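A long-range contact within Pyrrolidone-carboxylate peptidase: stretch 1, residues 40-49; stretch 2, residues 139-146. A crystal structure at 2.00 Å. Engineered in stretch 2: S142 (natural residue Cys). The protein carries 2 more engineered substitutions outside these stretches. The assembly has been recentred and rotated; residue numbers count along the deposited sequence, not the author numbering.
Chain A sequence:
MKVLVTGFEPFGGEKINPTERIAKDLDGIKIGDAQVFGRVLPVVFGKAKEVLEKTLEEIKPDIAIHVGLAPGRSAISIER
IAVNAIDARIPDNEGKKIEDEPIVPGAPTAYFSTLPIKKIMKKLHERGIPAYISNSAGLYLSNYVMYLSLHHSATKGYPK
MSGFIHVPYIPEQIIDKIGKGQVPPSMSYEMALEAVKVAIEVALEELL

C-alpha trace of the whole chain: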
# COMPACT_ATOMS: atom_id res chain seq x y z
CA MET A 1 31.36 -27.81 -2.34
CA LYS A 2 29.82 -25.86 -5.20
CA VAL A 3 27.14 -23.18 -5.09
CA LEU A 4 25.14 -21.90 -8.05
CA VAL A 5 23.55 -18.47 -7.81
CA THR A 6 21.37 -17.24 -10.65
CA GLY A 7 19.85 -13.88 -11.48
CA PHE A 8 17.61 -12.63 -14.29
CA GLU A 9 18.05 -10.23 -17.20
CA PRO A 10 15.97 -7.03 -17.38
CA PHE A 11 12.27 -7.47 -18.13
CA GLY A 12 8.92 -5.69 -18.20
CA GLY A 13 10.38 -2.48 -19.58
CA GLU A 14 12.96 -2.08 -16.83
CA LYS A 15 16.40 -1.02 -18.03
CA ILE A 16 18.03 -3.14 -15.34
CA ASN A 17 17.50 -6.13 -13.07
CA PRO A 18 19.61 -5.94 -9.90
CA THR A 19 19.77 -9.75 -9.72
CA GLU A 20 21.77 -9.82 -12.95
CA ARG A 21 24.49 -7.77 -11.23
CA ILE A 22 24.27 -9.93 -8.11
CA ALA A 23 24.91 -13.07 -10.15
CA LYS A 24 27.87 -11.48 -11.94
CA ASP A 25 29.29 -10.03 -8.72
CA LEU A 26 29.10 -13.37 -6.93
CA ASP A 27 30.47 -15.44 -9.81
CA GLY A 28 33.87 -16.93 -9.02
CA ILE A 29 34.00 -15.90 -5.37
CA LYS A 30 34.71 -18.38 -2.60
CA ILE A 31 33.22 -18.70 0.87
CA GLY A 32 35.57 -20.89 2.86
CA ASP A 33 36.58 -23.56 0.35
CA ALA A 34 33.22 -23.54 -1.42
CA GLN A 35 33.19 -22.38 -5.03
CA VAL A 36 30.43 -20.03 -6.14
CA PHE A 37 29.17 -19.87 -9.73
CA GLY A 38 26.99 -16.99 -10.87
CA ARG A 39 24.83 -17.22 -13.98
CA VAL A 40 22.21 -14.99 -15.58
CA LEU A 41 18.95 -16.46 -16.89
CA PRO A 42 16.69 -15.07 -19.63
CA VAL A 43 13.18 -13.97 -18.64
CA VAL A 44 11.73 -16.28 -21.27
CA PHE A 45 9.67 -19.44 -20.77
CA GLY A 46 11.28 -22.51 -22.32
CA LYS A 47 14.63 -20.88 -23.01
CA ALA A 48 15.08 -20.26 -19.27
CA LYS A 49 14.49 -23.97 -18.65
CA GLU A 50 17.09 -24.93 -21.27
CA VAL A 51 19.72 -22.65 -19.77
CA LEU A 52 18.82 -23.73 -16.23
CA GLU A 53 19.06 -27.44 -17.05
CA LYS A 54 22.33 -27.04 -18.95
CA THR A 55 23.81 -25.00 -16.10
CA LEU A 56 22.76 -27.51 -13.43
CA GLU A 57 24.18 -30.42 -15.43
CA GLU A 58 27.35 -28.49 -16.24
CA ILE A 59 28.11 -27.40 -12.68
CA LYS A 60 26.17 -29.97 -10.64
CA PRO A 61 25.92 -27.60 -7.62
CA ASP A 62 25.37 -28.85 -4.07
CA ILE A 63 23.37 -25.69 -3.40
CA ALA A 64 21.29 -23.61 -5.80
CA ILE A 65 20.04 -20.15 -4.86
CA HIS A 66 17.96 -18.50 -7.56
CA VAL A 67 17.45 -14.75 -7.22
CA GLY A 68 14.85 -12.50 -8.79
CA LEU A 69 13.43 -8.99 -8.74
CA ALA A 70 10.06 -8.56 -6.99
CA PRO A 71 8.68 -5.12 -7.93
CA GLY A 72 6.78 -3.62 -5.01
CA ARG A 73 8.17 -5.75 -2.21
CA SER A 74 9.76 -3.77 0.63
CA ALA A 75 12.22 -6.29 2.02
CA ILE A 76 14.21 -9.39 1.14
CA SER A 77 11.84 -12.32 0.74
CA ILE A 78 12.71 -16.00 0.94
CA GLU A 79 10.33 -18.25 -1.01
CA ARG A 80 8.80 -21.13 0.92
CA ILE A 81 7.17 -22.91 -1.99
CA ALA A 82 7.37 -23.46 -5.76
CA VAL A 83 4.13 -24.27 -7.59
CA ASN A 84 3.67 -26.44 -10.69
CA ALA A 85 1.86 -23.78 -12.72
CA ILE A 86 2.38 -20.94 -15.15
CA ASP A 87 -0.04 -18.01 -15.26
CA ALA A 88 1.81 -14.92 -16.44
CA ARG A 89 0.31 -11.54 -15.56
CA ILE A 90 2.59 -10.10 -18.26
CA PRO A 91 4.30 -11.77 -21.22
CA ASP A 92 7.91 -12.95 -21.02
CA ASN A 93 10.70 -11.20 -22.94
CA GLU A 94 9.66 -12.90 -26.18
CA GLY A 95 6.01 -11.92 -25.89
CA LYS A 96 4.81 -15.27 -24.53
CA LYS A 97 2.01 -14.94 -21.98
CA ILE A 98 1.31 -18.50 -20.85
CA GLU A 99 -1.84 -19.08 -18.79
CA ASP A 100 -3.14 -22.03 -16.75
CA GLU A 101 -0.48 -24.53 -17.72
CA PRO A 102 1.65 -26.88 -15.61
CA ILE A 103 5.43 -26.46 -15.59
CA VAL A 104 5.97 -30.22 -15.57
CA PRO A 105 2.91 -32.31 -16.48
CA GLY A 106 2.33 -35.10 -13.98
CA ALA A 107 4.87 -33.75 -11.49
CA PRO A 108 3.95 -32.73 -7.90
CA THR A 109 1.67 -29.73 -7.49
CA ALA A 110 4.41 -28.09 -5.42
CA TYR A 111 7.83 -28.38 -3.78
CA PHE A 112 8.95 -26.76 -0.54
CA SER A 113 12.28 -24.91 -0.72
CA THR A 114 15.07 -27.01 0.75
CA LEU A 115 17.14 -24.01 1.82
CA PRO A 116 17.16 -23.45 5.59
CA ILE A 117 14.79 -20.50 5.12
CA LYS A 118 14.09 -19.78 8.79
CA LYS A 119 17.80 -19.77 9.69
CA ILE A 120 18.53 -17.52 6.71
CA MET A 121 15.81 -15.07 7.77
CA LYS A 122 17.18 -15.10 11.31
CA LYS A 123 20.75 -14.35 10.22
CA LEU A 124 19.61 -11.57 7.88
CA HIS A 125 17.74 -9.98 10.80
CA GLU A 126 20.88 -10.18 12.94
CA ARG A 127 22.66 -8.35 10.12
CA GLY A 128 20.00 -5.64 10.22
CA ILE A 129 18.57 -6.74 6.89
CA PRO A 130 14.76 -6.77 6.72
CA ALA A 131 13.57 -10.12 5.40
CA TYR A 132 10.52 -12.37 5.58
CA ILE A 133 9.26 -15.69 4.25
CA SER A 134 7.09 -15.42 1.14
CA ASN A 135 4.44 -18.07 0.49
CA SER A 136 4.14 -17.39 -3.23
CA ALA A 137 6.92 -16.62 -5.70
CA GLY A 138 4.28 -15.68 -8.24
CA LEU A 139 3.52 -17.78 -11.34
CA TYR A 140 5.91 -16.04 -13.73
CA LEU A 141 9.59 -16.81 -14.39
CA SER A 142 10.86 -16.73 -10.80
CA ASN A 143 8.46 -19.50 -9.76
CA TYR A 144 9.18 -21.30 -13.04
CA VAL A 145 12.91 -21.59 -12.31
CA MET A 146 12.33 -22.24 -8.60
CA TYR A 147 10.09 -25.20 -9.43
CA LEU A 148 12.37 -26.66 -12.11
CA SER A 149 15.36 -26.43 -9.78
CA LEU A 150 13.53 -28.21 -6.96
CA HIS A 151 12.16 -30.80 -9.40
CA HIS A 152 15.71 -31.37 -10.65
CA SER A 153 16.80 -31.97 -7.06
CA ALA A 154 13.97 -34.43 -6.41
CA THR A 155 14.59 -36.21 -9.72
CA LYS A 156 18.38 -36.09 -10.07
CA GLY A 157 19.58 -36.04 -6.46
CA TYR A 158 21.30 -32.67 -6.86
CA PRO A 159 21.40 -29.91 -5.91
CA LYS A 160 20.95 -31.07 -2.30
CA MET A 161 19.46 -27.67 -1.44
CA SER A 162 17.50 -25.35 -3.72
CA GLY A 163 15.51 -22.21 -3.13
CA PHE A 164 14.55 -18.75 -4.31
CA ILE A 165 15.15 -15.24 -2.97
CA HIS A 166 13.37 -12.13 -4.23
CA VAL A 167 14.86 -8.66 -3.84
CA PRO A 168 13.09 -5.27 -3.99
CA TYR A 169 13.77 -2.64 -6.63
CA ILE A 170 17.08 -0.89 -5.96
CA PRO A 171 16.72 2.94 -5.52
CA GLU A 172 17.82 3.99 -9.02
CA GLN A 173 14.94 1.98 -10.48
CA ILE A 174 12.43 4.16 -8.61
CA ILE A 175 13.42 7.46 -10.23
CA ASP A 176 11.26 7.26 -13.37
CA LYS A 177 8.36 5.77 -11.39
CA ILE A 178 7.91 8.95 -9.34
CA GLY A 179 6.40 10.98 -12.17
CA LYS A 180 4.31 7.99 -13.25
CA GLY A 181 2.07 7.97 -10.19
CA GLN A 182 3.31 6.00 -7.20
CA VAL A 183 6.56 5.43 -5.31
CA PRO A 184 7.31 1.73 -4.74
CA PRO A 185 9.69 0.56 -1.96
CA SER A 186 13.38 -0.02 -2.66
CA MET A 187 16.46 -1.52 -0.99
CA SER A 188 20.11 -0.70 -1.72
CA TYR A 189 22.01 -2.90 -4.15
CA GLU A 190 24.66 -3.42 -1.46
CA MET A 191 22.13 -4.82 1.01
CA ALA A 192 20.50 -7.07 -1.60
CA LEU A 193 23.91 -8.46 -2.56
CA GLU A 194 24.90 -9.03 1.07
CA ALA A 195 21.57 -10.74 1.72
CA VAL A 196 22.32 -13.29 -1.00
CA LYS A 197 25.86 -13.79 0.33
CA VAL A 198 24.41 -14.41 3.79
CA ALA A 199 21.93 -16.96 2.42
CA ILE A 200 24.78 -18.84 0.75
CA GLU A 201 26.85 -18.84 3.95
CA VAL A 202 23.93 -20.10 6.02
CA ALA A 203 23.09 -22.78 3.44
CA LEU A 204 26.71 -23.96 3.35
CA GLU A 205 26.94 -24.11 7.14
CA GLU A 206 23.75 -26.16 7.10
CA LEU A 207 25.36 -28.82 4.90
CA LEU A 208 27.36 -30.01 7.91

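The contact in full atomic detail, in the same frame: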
# COMPACT_ATOMS: atom_id res chain seq x y z
N VAL A 40 23.39 -15.78 -15.30
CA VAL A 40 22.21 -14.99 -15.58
C VAL A 40 21.25 -15.78 -16.46
O VAL A 40 21.67 -16.41 -17.43
CB VAL A 40 22.58 -13.67 -16.28
CG1 VAL A 40 21.33 -12.81 -16.49
CG2 VAL A 40 23.61 -12.91 -15.46
N LEU A 41 19.96 -15.74 -16.13
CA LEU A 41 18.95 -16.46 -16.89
C LEU A 41 18.06 -15.50 -17.67
O LEU A 41 17.81 -14.38 -17.23
CB LEU A 41 18.07 -17.29 -15.95
CG LEU A 41 18.80 -18.35 -15.13
CD1 LEU A 41 17.81 -19.00 -14.15
CD2 LEU A 41 19.41 -19.39 -16.06
N PRO A 42 17.56 -15.94 -18.84
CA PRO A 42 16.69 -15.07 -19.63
C PRO A 42 15.29 -15.10 -19.03
O PRO A 42 14.91 -16.10 -18.42
CB PRO A 42 16.73 -15.72 -21.01
CG PRO A 42 16.81 -17.19 -20.66
CD PRO A 42 17.84 -17.20 -19.55
N VAL A 43 14.54 -14.01 -19.17
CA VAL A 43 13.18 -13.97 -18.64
C VAL A 43 12.31 -14.41 -19.81
O VAL A 43 11.55 -13.63 -20.39
CB VAL A 43 12.80 -12.55 -18.17
CG1 VAL A 43 11.38 -12.54 -17.62
CG2 VAL A 43 13.77 -12.08 -17.08
N VAL A 44 12.44 -15.69 -20.15
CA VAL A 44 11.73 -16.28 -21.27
C VAL A 44 11.37 -17.73 -20.96
O VAL A 44 12.24 -18.53 -20.65
CB VAL A 44 12.62 -16.29 -22.53
CG1 VAL A 44 11.88 -16.92 -23.71
CG2 VAL A 44 13.08 -14.86 -22.85
N PHE A 45 10.08 -18.07 -21.04
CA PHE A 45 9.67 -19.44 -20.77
C PHE A 45 10.30 -20.36 -21.82
O PHE A 45 10.44 -19.98 -22.98
CB PHE A 45 8.15 -19.57 -20.81
CG PHE A 45 7.44 -18.84 -19.70
CD1 PHE A 45 6.76 -17.65 -19.96
CD2 PHE A 45 7.45 -19.34 -18.41
CE1 PHE A 45 6.09 -16.98 -18.93
CE2 PHE A 45 6.79 -18.68 -17.38
CZ PHE A 45 6.10 -17.50 -17.64
N GLY A 46 10.66 -21.57 -21.40
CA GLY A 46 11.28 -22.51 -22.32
C GLY A 46 12.78 -22.31 -22.35
O GLY A 46 13.54 -23.15 -21.85
N LYS A 47 13.22 -21.19 -22.92
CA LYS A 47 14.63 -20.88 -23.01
C LYS A 47 15.27 -20.89 -21.62
O LYS A 47 16.38 -21.41 -21.44
CB LYS A 47 14.82 -19.51 -23.66
CG LYS A 47 16.26 -19.17 -24.00
CD LYS A 47 16.33 -17.95 -24.91
CE LYS A 47 15.58 -18.20 -26.23
NZ LYS A 47 15.63 -17.04 -27.16
N ALA A 48 14.58 -20.31 -20.64
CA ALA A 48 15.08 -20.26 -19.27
C ALA A 48 15.29 -21.68 -18.75
O ALA A 48 16.25 -21.95 -18.03
CB ALA A 48 14.11 -19.50 -18.38
N LYS A 49 14.37 -22.58 -19.09
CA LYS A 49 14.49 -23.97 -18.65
C LYS A 49 15.73 -24.62 -19.27
O LYS A 49 16.47 -25.32 -18.59
CB LYS A 49 13.25 -24.77 -19.04
CG LYS A 49 13.26 -26.20 -18.51
CD LYS A 49 11.93 -26.90 -18.74
CE LYS A 49 11.79 -27.41 -20.15
NZ LYS A 49 12.71 -28.56 -20.40
N LEU A 139 3.67 -16.69 -10.38
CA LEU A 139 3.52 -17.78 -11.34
C LEU A 139 4.13 -17.36 -12.68
O LEU A 139 3.67 -17.75 -13.75
CB LEU A 139 2.03 -18.13 -11.53
CG LEU A 139 1.32 -18.67 -10.29
CD1 LEU A 139 -0.16 -18.95 -10.57
CD2 LEU A 139 2.01 -19.94 -9.87
N TYR A 140 5.19 -16.56 -12.58
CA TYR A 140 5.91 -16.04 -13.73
C TYR A 140 7.25 -16.78 -13.82
O TYR A 140 7.33 -17.95 -13.47
CB TYR A 140 6.10 -14.53 -13.55
CG TYR A 140 6.60 -13.75 -14.76
CD1 TYR A 140 5.98 -13.87 -16.01
CD2 TYR A 140 7.67 -12.86 -14.64
CE1 TYR A 140 6.39 -13.10 -17.10
CE2 TYR A 140 8.10 -12.09 -15.73
CZ TYR A 140 7.45 -12.21 -16.95
OH TYR A 140 7.87 -11.45 -18.02
N LEU A 141 8.32 -16.11 -14.26
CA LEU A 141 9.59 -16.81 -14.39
C LEU A 141 10.34 -17.18 -13.11
O LEU A 141 11.05 -18.18 -13.09
CB LEU A 141 10.51 -16.05 -15.35
CG LEU A 141 10.17 -16.55 -16.75
CD1 LEU A 141 10.12 -15.43 -17.74
CD2 LEU A 141 11.15 -17.63 -17.16
N SER A 142 10.18 -16.40 -12.05
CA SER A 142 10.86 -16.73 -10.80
C SER A 142 10.37 -18.08 -10.29
O SER A 142 11.18 -18.95 -9.97
CB SER A 142 10.61 -15.65 -9.75
OG SER A 142 11.25 -14.44 -10.12
N ASN A 143 9.06 -18.25 -10.23
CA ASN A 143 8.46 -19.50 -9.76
C ASN A 143 8.83 -20.65 -10.70
O ASN A 143 9.06 -21.78 -10.26
CB ASN A 143 6.94 -19.37 -9.69
CG ASN A 143 6.26 -20.66 -9.31
OD1 ASN A 143 6.29 -21.08 -8.15
ND2 ASN A 143 5.65 -21.31 -10.30
N TYR A 144 8.86 -20.35 -11.99
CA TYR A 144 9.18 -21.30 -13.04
C TYR A 144 10.56 -21.93 -12.77
O TYR A 144 10.70 -23.15 -12.71
CB TYR A 144 9.18 -20.57 -14.38
CG TYR A 144 9.49 -21.38 -15.63
CD1 TYR A 144 8.56 -22.28 -16.15
CD2 TYR A 144 10.67 -21.16 -16.33
CE1 TYR A 144 8.81 -22.95 -17.37
CE2 TYR A 144 10.92 -21.81 -17.53
CZ TYR A 144 9.99 -22.70 -18.05
OH TYR A 144 10.24 -23.30 -19.26
N VAL A 145 11.57 -21.09 -12.58
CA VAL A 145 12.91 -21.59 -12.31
C VAL A 145 12.99 -22.24 -10.92
O VAL A 145 13.66 -23.26 -10.75
CB VAL A 145 13.97 -20.47 -12.41
CG1 VAL A 145 14.06 -19.98 -13.85
CG2 VAL A 145 13.60 -19.33 -11.49
N MET A 146 12.31 -21.66 -9.94
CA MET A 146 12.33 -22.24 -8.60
C MET A 146 11.80 -23.67 -8.62
O MET A 146 12.38 -24.57 -8.01
CB MET A 146 11.47 -21.40 -7.64
CG MET A 146 11.52 -21.89 -6.20
SD MET A 146 10.36 -21.01 -5.11
CE MET A 146 10.66 -21.89 -3.56

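Stretch 1 leaves a strand at L41, runs through a loop from P42 to G46, and enters a helix at K47, with G46 as its N-cap residue. Stretch 2 is shorter and has no strand: L139 and Y140 lead into a helix that starts at L141, with Y140 at the N-cap position. The two backbones come closest where loop meets helix start, V43 CA to L141 CA at 6.2 Å, and lie at 7.0 Å between K49 CA and V145 CA. At such spacing side chains fill the gap, and no backbone-to-backbone hydrogen bond crosses it. Each segment holds its own shape: A48 N bonds to V44 O at 2.9 Å, and V145 N to L141 O at 3.0 Å.

The helix of stretch 2 offers L141, Y144 and V145, whose CA-to-CB bonds all point toward stretch 1, an i, i+3, i+4 pattern that puts them on one face. The engineered S142 lies out of reach of stretch 1, as does N143.

F45 is the main side chain sent across by the loop. Its CA-to-CB bond points sideways, but with chi1 in m the ring end comes nearer to the helix. L141 sits over one face of that ring, with L141 CG 4.2 Å from the centroid of the F45 ring, a CH-pi contact. The F45 edge in turn meets the face of Y144, with F45 CD2 3.9 Å from Y144 CD1 and the planes at 86°, so the slightly positive ring hydrogens approach the electron-rich face. Y140 closes in obliquely, Y140 CD1 lying 4.0 Å from F45 CZ.

L141 also serves the neighbours of F45. L141 CD1 lies 3.2 Å from V43 CG1, a tight apolar contact, while L141 CD2 reaches A48 CB at 3.7 Å. The small A48 points toward stretch 2 and also touches the Y144 ring near its plane, A48 CB to Y144 CE2 being 4.0 Å. Farther along, L41 CD1 meets V145 CG1 at 3.9 Å, extending the apolar layer back to the strand.

One polar link crosses the contact: G46 N donates to Y144 OH at 2.8 Å, with an N-H...O angle of 145°. Y144 thus combines a ring for packing with a hydroxyl that satisfies a backbone amide at the helix entrance. The phi/psi of G46, 88/-70, calls for glycine, since a CB would jam against the preceding carbonyl oxygen. The rule is economical: aromatic and aliphatic groups interlock, and a single directed bond ties the loop to the helix of stretch 2.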